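Local coordinates for protein methanosaeta concilii ACLY-B (Methanothrix soehngenii, PDB 6ZNW) that probably works as the citryl-CoA-handling subunit of ATP-citrate lyase, helping to cleave citrate with coenzyme A into acetyl-CoA and oxaloacetate, at residues 428-433 against 589-594. Residues are numbered along the deposited sequence; the frame is centred on the assembly and turned at random.
Sequences ASCAGK and LDQKRL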
# COMPACT_ATOMS: atom_id res chain seq x y z
N ALA B 428 -11.56 4.66 1.67
CA ALA B 428 -10.37 5.47 1.94
C ALA B 428 -10.64 6.93 1.49
O ALA B 428 -10.26 7.85 2.20
CB ALA B 428 -9.16 4.89 1.16
N SER B 429 -11.27 7.14 0.31
CA SER B 429 -11.64 8.49 -0.16
C SER B 429 -12.64 9.17 0.80
O SER B 429 -12.43 10.34 1.14
CB SER B 429 -12.24 8.41 -1.56
OG SER B 429 -12.46 9.72 -2.04
N CYS B 430 -13.66 8.42 1.34
CA CYS B 430 -14.61 8.94 2.34
C CYS B 430 -13.92 9.27 3.65
O CYS B 430 -14.41 10.09 4.40
CB CYS B 430 -15.77 7.96 2.56
SG CYS B 430 -16.87 7.79 1.12
N ALA B 431 -12.79 8.61 3.95
CA ALA B 431 -11.99 8.88 5.16
C ALA B 431 -11.04 10.11 4.93
O ALA B 431 -10.21 10.41 5.77
CB ALA B 431 -11.17 7.62 5.52
N GLY B 432 -11.21 10.82 3.80
CA GLY B 432 -10.42 12.00 3.52
C GLY B 432 -9.04 11.69 3.03
O GLY B 432 -8.18 12.55 3.15
N LYS B 433 -8.77 10.46 2.52
CA LYS B 433 -7.43 10.14 2.05
C LYS B 433 -7.14 10.76 0.69
O LYS B 433 -8.07 10.94 -0.13
CB LYS B 433 -7.19 8.61 2.01
CG LYS B 433 -7.22 7.95 3.42
CD LYS B 433 -6.18 8.58 4.36
CE LYS B 433 -4.83 8.17 3.82
NZ LYS B 433 -3.72 8.72 4.59
N LEU B 589 -12.44 10.11 -6.97
CA LEU B 589 -12.83 11.48 -7.36
C LEU B 589 -14.33 11.73 -7.23
O LEU B 589 -14.73 12.83 -6.85
CB LEU B 589 -12.41 11.81 -8.81
CG LEU B 589 -10.90 11.78 -9.05
CD1 LEU B 589 -10.55 11.83 -10.55
CD2 LEU B 589 -10.13 12.75 -8.08
N ASP B 590 -15.16 10.72 -7.51
CA ASP B 590 -16.61 10.82 -7.39
C ASP B 590 -16.99 11.11 -5.94
O ASP B 590 -17.80 12.01 -5.72
CB ASP B 590 -17.25 9.50 -7.88
CG ASP B 590 -18.74 9.54 -8.20
OD1 ASP B 590 -19.24 10.62 -8.61
OD2 ASP B 590 -19.40 8.47 -8.10
N GLN B 591 -16.37 10.43 -4.97
CA GLN B 591 -16.65 10.65 -3.56
C GLN B 591 -16.17 12.00 -3.10
O GLN B 591 -16.83 12.61 -2.27
CB GLN B 591 -16.11 9.51 -2.68
CG GLN B 591 -16.63 8.11 -3.06
CD GLN B 591 -18.17 8.07 -3.04
OE1 GLN B 591 -18.83 8.55 -2.10
NE2 GLN B 591 -18.77 7.51 -4.09
N LYS B 592 -15.07 12.51 -3.65
CA LYS B 592 -14.58 13.86 -3.31
C LYS B 592 -15.58 14.88 -3.88
O LYS B 592 -15.85 15.85 -3.19
CB LYS B 592 -13.20 14.15 -3.95
CG LYS B 592 -12.08 13.17 -3.68
CD LYS B 592 -11.67 13.24 -2.31
CE LYS B 592 -10.40 12.42 -1.96
NZ LYS B 592 -10.37 12.31 -0.46
N ARG B 593 -16.09 14.72 -5.14
CA ARG B 593 -17.06 15.67 -5.71
C ARG B 593 -18.38 15.63 -4.91
O ARG B 593 -19.02 16.66 -4.69
CB ARG B 593 -17.39 15.29 -7.17
CG ARG B 593 -16.32 15.64 -8.21
CD ARG B 593 -16.91 15.48 -9.65
NE ARG B 593 -17.37 14.10 -9.89
CZ ARG B 593 -16.62 13.14 -10.44
NH1 ARG B 593 -17.11 11.92 -10.61
NH2 ARG B 593 -15.37 13.40 -10.81
N LEU B 594 -18.80 14.43 -4.47
CA LEU B 594 -20.04 14.28 -3.71
C LEU B 594 -19.96 14.85 -2.28
O LEU B 594 -20.99 14.92 -1.60
CB LEU B 594 -20.43 12.78 -3.65
CG LEU B 594 -20.94 12.17 -4.96
CD1 LEU B 594 -20.94 10.63 -4.89
CD2 LEU B 594 -22.31 12.79 -5.39
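Lys592 reaches from helix 573-593 to the end of helix 420-430 and the turn that follows it, where its ammonium group meets two backbone carbonyls. The firmer bond runs from Lys592 NZ to Lys433 O at 2.7 Å, the nitrogen standing 34° out of the carbonyl plane; a weak one joins Lys592 NZ to Ser429 O at 3.3 Å. On the way the lysine's CG, CD and CE pass alongside the hydroxyl of Ser429, with Lys592 CE 3.4 Å from Ser429 OG. That hydroxyl also lies 3.7 Å from Gln591 CB, and it is placed by chi1 -174°, which swings OG away from its own backbone N and over to the other helix, where it hydrogen-bonds Ile588 O. One residue on, Cys430 SG makes a van der Waals contact with Gln591 OE1 at 3.8 Å, an oxygen hydrogen-bonded to Ser596 OG. With an alanine here instead of Lys592, Lys433 O would probably lose its charged donor and Ser429 O its weaker one, opening a gap beside Ser429. Farther out, Gln591 NE2 bonds Ile356 O of a second subunit, and Lys433 NZ bonds Ile446 O of a third. Ser429 O is also an acceptor in the Schellman motif that ends helix 420-430, with Gly432 at C-prime: Gly432 N bonds Ser429 O and Lys433 N bonds Ala428 O; Lys433 O lies just past it. A lysine thus joins this helix terminus to a second helix within the largely helical citrate synthase-like domain, with the side chain of Cys430 about 9 Å from a bound (3S)-citryl-CoA.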